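Local structure of glial cell-derived neurotrophic factor (Rattus norvegicus, 1AGQ) at the interface of chains A and B. The protein acts as a secreted cystine-knot growth factor of the TGF-beta superfamily, a disulfide-linked homodimer that supports neurons by signalling through cell-surface receptors. Numbering follows the deposited sequence. Chains: chain A/B, Glial cell-derived neurotrophic factor.

Contact 1: the interface of chains A and B. Residues chain A 47, 66, 68-70; chain B 84, 92-93, 98.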
# COMPACT_ATOMS: atom_id res chain seq x y z
N ILE A 47 26.75 -12.02 -18.40
CA ILE A 47 27.99 -12.11 -17.66
C ILE A 47 28.09 -13.55 -17.17
O ILE A 47 27.09 -14.15 -16.75
CB ILE A 47 28.05 -11.09 -16.51
CG1 ILE A 47 29.38 -11.23 -15.76
CG2 ILE A 47 26.88 -11.25 -15.57
CD1 ILE A 47 29.70 -10.03 -14.91
N PHE A 66 24.57 -15.26 -16.44
CA PHE A 66 23.54 -14.40 -15.84
C PHE A 66 23.29 -13.26 -16.83
O PHE A 66 24.24 -12.64 -17.29
CB PHE A 66 24.02 -13.81 -14.53
CG PHE A 66 23.09 -12.76 -13.94
CD1 PHE A 66 21.82 -13.10 -13.46
CD2 PHE A 66 23.51 -11.43 -13.84
CE1 PHE A 66 20.98 -12.11 -12.89
CE2 PHE A 66 22.69 -10.44 -13.28
CZ PHE A 66 21.42 -10.79 -12.80
N TYR A 68 21.16 -9.62 -17.63
CA TYR A 68 20.43 -8.55 -16.99
C TYR A 68 20.06 -7.47 -18.00
O TYR A 68 20.58 -7.44 -19.12
CB TYR A 68 21.23 -7.95 -15.83
CG TYR A 68 22.57 -7.33 -16.20
CD1 TYR A 68 22.65 -5.98 -16.59
CD2 TYR A 68 23.74 -8.09 -16.19
CE1 TYR A 68 23.87 -5.42 -16.98
CE2 TYR A 68 24.96 -7.54 -16.58
CZ TYR A 68 25.01 -6.21 -16.98
OH TYR A 68 26.19 -5.67 -17.40
N CYS A 69 19.14 -6.62 -17.59
CA CYS A 69 18.61 -5.55 -18.43
C CYS A 69 19.09 -4.20 -17.95
O CYS A 69 19.12 -3.93 -16.75
CB CYS A 69 17.08 -5.60 -18.40
SG CYS A 69 16.43 -7.19 -18.97
N SER A 70 19.49 -3.35 -18.89
CA SER A 70 19.97 -2.01 -18.58
C SER A 70 19.81 -1.13 -19.82
O SER A 70 19.78 -1.62 -20.96
CB SER A 70 21.45 -2.07 -18.16
OG SER A 70 22.25 -2.36 -19.29
N LEU B 84 20.89 -8.77 -8.37
CA LEU B 84 21.41 -7.46 -8.75
C LEU B 84 21.99 -6.69 -7.55
O LEU B 84 23.05 -6.06 -7.66
CB LEU B 84 20.28 -6.63 -9.40
CG LEU B 84 19.93 -6.97 -10.85
CD1 LEU B 84 18.94 -5.95 -11.40
CD2 LEU B 84 21.19 -6.97 -11.71
N ARG B 92 30.64 -6.50 -9.19
CA ARG B 92 30.72 -7.25 -10.42
C ARG B 92 29.76 -6.67 -11.44
O ARG B 92 29.82 -6.98 -12.63
CB ARG B 92 30.42 -8.72 -10.20
CG ARG B 92 31.43 -9.38 -9.26
CD ARG B 92 32.79 -9.54 -9.94
NE ARG B 92 32.77 -10.27 -11.22
CZ ARG B 92 32.96 -11.58 -11.36
NH1 ARG B 92 33.20 -12.32 -10.26
NH2 ARG B 92 32.94 -12.14 -12.53
N LEU B 93 28.86 -5.82 -10.94
CA LEU B 93 27.85 -5.16 -11.76
C LEU B 93 27.33 -3.97 -10.95
O LEU B 93 26.43 -4.15 -10.13
CB LEU B 93 26.70 -6.12 -12.04
CG LEU B 93 25.57 -5.58 -12.88
CD1 LEU B 93 26.14 -4.99 -14.15
CD2 LEU B 93 24.57 -6.69 -13.17
N VAL B 98 22.61 -1.29 -14.37
CA VAL B 98 21.47 -2.20 -14.40
C VAL B 98 20.19 -1.50 -13.97
O VAL B 98 20.21 -0.63 -13.10
CB VAL B 98 21.71 -3.40 -13.47
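A:Tyr68 and B:Leu93 form the apolar centre of this patch, where a branched side chain is laid flat against an aromatic face. Methyl CD2 of B:Leu93 stands over the middle of the A:Tyr68 ring, 3.5 Å from its centroid, in a CH-pi contact. The other branch, CD1, lies over the phenol end, 3.3 Å from A:Tyr68 CZ, and together the two methyls cover the ring from its centre to the phenol oxygen OH of A:Tyr68. The side chains run past each other in opposite directions. In A:Tyr68 the ring carbon CG takes the crowded position between backbone N and carbonyl carbon; this chi1 of 61° carries the ring towards chain B, and chi2 of 88° turns a face to B:Leu93. A serine in its place would probably leave both methyls of B:Leu93 without the aromatic surface they cover and open a gap between the strand and the partner loop. Beside this pair, B:Leu84 CD2 meets the ring edge of A:Phe66 in plane, 4.0 Å from CZ. Farther out, the CB of A:Ser70 packs on B:Val98 CA at 3.8 Å. At the opposite rim, methyl CD1 of A:Ile47 approaches the backbone O of B:Arg92 at 3.8 Å; no hydrogen bond crosses the patch. Chain A contributes strands 43-50 and 63-70 of its cystine-knot fold, while chain B brings helix 79-89 and loop residues that follow it.

Contact 2: the interface of chains A and B. Residues chain A 83, 86-87; chain B 49, 53-54, 56, 66, 127.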
# COMPACT_ATOMS: atom_id res chain seq x y z
N ILE A 83 0.90 10.30 -21.29
CA ILE A 83 0.24 11.28 -20.45
C ILE A 83 1.03 11.69 -19.21
O ILE A 83 0.85 12.79 -18.69
CB ILE A 83 -1.12 10.74 -19.94
CG1 ILE A 83 -2.00 10.34 -21.12
CG2 ILE A 83 -1.81 11.79 -19.10
CD1 ILE A 83 -3.15 9.45 -20.72
N ASN A 86 3.44 14.44 -20.62
CA ASN A 86 2.64 15.64 -20.84
C ASN A 86 2.26 16.36 -19.55
O ASN A 86 2.32 17.58 -19.48
CB ASN A 86 1.38 15.29 -21.64
CG ASN A 86 1.70 14.83 -23.05
OD1 ASN A 86 2.80 15.08 -23.55
ND2 ASN A 86 0.76 14.16 -23.69
N LEU A 87 1.88 15.60 -18.54
CA LEU A 87 1.50 16.20 -17.27
C LEU A 87 2.68 16.91 -16.60
O LEU A 87 2.49 17.76 -15.73
CB LEU A 87 0.89 15.14 -16.34
CG LEU A 87 -0.51 14.73 -16.81
CD1 LEU A 87 -1.09 13.73 -15.83
CD2 LEU A 87 -1.42 15.95 -16.92
N LEU B 49 -8.97 14.84 -14.09
CA LEU B 49 -8.53 15.66 -15.20
C LEU B 49 -9.55 15.68 -16.32
O LEU B 49 -10.47 14.88 -16.36
CB LEU B 49 -7.21 15.12 -15.78
CG LEU B 49 -5.94 14.98 -14.93
CD1 LEU B 49 -4.94 14.13 -15.69
CD2 LEU B 49 -5.36 16.34 -14.62
N ASP B 53 -6.83 17.77 -20.77
CA ASP B 53 -5.66 18.05 -19.93
C ASP B 53 -4.50 17.09 -20.25
O ASP B 53 -3.35 17.35 -19.91
CB ASP B 53 -5.98 17.87 -18.43
CG ASP B 53 -6.80 19.00 -17.84
OD1 ASP B 53 -6.66 20.16 -18.28
OD2 ASP B 53 -7.59 18.72 -16.90
N LEU B 54 -4.81 15.96 -20.90
CA LEU B 54 -3.81 14.95 -21.21
C LEU B 54 -2.84 15.28 -22.33
O LEU B 54 -1.86 14.55 -22.53
CB LEU B 54 -4.49 13.62 -21.52
CG LEU B 54 -5.60 13.18 -20.56
CD1 LEU B 54 -6.19 11.88 -21.07
CD2 LEU B 54 -5.05 13.02 -19.14
N LEU B 56 -3.24 14.95 -25.43
CA LEU B 56 -3.32 13.94 -26.49
C LEU B 56 -3.97 14.48 -27.75
O LEU B 56 -4.14 13.75 -28.73
CB LEU B 56 -4.09 12.71 -26.00
CG LEU B 56 -3.34 11.54 -25.35
CD1 LEU B 56 -1.93 11.93 -25.00
CD2 LEU B 56 -4.09 11.10 -24.11
N PHE B 66 -7.44 10.16 -13.56
CA PHE B 66 -6.24 9.53 -14.06
C PHE B 66 -5.48 9.06 -12.83
O PHE B 66 -5.38 9.79 -11.85
CB PHE B 66 -5.41 10.53 -14.85
CG PHE B 66 -4.00 10.08 -15.13
CD1 PHE B 66 -3.74 9.11 -16.08
CD2 PHE B 66 -2.93 10.62 -14.41
CE1 PHE B 66 -2.45 8.67 -16.31
CE2 PHE B 66 -1.63 10.18 -14.64
CZ PHE B 66 -1.39 9.20 -15.59
N HIS B 127 -4.16 3.48 -20.25
CA HIS B 127 -3.93 4.91 -20.07
C HIS B 127 -3.93 5.37 -18.62
O HIS B 127 -3.50 6.47 -18.31
CB HIS B 127 -5.03 5.67 -20.82
CG HIS B 127 -6.40 5.46 -20.25
ND1 HIS B 127 -7.04 4.23 -20.27
CD2 HIS B 127 -7.26 6.32 -19.65
CE1 HIS B 127 -8.22 4.35 -19.69
NE2 HIS B 127 -8.38 5.61 -19.31
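A:Ile83 meets B:Leu54 where the long helix of one cystine-knot protomer, residues 79-90, lies against the strands and short 3-10 helix of the other, the head-to-tail pairing familiar from TGF-beta-type dimers. Methyl CG2 of A:Ile83 comes within 3.5 Å of B:Leu54 CD2, a tight fit between side chains that cross obliquely, and it lies over one face of the B:Phe66 ring, 4.2 Å above the plane and offset towards the rim. The other branch of A:Ile83 turns to B:Leu56, its CG1 lying 3.7 Å from the leucine CD2, and ends with CD1 3.8 Å from the backbone O of B:His127. One turn along the helix, A:Leu87 places CD1 3.8 Å from CE2 of B:Phe66, the two side chains sliding past each other in opposite directions, and meets B:Leu49 tip to tip, with CD1 to CD1 at 3.9 Å.

At the edge of this apolar surface, ND2 of A:Asn86, the carboxamide nitrogen, donates a moderately bent hydrogen bond of 2.9 Å, 152° at the hydrogen, to the backbone O of B:Leu54. The donor lies in the plane of that carbonyl, though the oxygen sits 17° out of the amide plane. With CG anti to the carbonyl carbon (chi1 -66°), the amide is brought towards the end of 3-10 helix 51-54, whose last residue supplies the acceptor. Within chain B, the B:His127 oxygen lies in plane at the edge of the B:Phe66 ring and may help to position it.

Contact 3: the interface of chains A and B. Residues chain A 54, 66, 125-128; chain B 79-80, 83-84.
The start of helix 79-89 in chain B docks on chain A in the way characteristic of cystine-knot, TGF-beta-like dimers, its first turns meeting a loop at residues 125-128 and the aromatic side chain of a strand. B:Ile83 sets methyl CG2 over one face of the A:Phe66 ring, 3.9 Å from the centroid and displaced towards the rim, in a CH-pi contact. The same methyl lies 3.8 Å from A:Leu54 CD2, and these two aliphatic chains run side by side in the same direction. In B:Ile83, CG2 lies anti to the backbone N and CG1 anti to the carbonyl carbon (chi1 -69°), which spreads two branches over chain A: CG2 takes the ring and the leucine, while CD1 reaches the backbone O of A:His127 at 3.6 Å.

The side chains of B:Tyr80 and A:Phe66 cross at about a right angle, with CE1 of the tyrosine 3.9 Å from CZ of the phenylalanine. The carbonyl O of A:His127 lies in the plane of both rings, at an edge of each, so the loop carbonyl borders both rings where they meet. At the beginning of the helix, B:Met79 packs its CG against CB of A:His127 at 3.6 Å, and its CB lies 3.5 Å from the backbone O of A:Arg125. A weak hydrogen bond of 3.3 Å runs from the backbone N of B:Tyr80 to the backbone O of A:Lys126, a poorly ordered residue.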
# COMPACT_ATOMS: atom_id res chain seq x y z
N LEU A 54 26.40 -15.21 -7.04
CA LEU A 54 25.05 -14.69 -6.87
C LEU A 54 24.75 -14.15 -5.47
O LEU A 54 23.77 -13.41 -5.27
CB LEU A 54 24.05 -15.78 -7.27
CG LEU A 54 24.35 -16.31 -8.67
CD1 LEU A 54 23.37 -17.40 -9.02
CD2 LEU A 54 24.22 -15.15 -9.69
N PHE A 66 24.57 -15.26 -16.44
CA PHE A 66 23.54 -14.40 -15.84
C PHE A 66 23.29 -13.26 -16.83
O PHE A 66 24.24 -12.64 -17.29
CB PHE A 66 24.02 -13.81 -14.53
CG PHE A 66 23.09 -12.76 -13.94
CD1 PHE A 66 21.82 -13.10 -13.46
CD2 PHE A 66 23.51 -11.43 -13.84
CE1 PHE A 66 20.98 -12.11 -12.89
CE2 PHE A 66 22.69 -10.44 -13.28
CZ PHE A 66 21.42 -10.79 -12.80
N ARG A 125 14.66 -19.79 -10.00
CA ARG A 125 13.58 -19.47 -10.92
C ARG A 125 13.53 -17.95 -11.08
O ARG A 125 13.66 -17.22 -10.08
CB ARG A 125 12.23 -19.95 -10.38
CG ARG A 125 12.03 -21.45 -10.38
CD ARG A 125 10.64 -21.81 -9.84
N LYS A 126 13.36 -17.48 -12.31
CA LYS A 126 13.29 -16.04 -12.55
C LYS A 126 14.53 -15.37 -11.99
O LYS A 126 14.45 -14.32 -11.34
CB LYS A 126 12.04 -15.48 -11.87
CG LYS A 126 10.75 -15.97 -12.53
CD LYS A 126 9.56 -15.14 -12.09
CE LYS A 126 8.33 -15.47 -12.92
NZ LYS A 126 7.11 -14.79 -12.40
N HIS A 127 15.68 -15.99 -12.21
CA HIS A 127 16.93 -15.45 -11.69
C HIS A 127 17.74 -14.71 -12.75
O HIS A 127 18.69 -13.99 -12.42
CB HIS A 127 17.80 -16.60 -11.16
CG HIS A 127 18.18 -17.60 -12.21
ND1 HIS A 127 17.26 -18.36 -12.90
CD2 HIS A 127 19.40 -17.95 -12.70
CE1 HIS A 127 17.89 -19.13 -13.76
NE2 HIS A 127 19.19 -18.91 -13.66
N SER A 128 17.39 -14.94 -14.00
CA SER A 128 18.13 -14.35 -15.11
C SER A 128 17.19 -13.95 -16.24
O SER A 128 16.24 -14.66 -16.58
CB SER A 128 19.16 -15.37 -15.61
OG SER A 128 19.97 -14.88 -16.67
N MET B 79 14.06 -13.06 -7.36
CA MET B 79 15.39 -13.65 -7.26
C MET B 79 16.34 -12.76 -8.06
O MET B 79 17.48 -12.50 -7.68
CB MET B 79 15.37 -15.04 -7.88
CG MET B 79 16.72 -15.72 -7.86
SD MET B 79 17.44 -15.54 -6.23
CE MET B 79 16.98 -17.13 -5.50
N TYR B 80 15.84 -12.30 -9.21
CA TYR B 80 16.61 -11.43 -10.09
C TYR B 80 17.11 -10.17 -9.38
O TYR B 80 18.30 -9.83 -9.44
CB TYR B 80 15.72 -11.07 -11.29
CG TYR B 80 16.37 -10.10 -12.26
CD1 TYR B 80 17.34 -10.53 -13.17
CD2 TYR B 80 15.97 -8.76 -12.29
CE1 TYR B 80 17.90 -9.63 -14.10
CE2 TYR B 80 16.52 -7.87 -13.19
CZ TYR B 80 17.48 -8.30 -14.09
OH TYR B 80 18.00 -7.40 -14.98
N ILE B 83 19.76 -10.78 -6.73
CA ILE B 83 21.04 -11.00 -7.39
C ILE B 83 21.68 -9.68 -7.79
O ILE B 83 22.86 -9.45 -7.56
CB ILE B 83 20.86 -11.92 -8.60
CG1 ILE B 83 20.52 -13.33 -8.10
CG2 ILE B 83 22.17 -11.95 -9.47
CD1 ILE B 83 20.24 -14.32 -9.20
N LEU B 84 20.89 -8.77 -8.37
CA LEU B 84 21.41 -7.46 -8.75
C LEU B 84 21.99 -6.69 -7.55
O LEU B 84 23.05 -6.06 -7.66
CB LEU B 84 20.28 -6.63 -9.40
CG LEU B 84 19.93 -6.97 -10.85
CD1 LEU B 84 18.94 -5.95 -11.40
CD2 LEU B 84 21.19 -6.97 -11.71

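Contacts 1 and 3 are neighbours, their C-alpha centres about 9 Å apart, and they share A:Phe66 and B:Leu84; together they extend from the helix of chain B to the loop residues beyond it. Contact 2 lies about 34 Å from contact 1 and 36 Å from contact 3, at the other end of the elongated dimer, where the helix of chain A meets chain B. The two-fold symmetry makes contact 2 closely related to contact 3 with the chains exchanged: position 83 meets positions 54 and 127 in both. Each protomer therefore gives a helix and receives one, which probably helps to hold both ends of the dimer together.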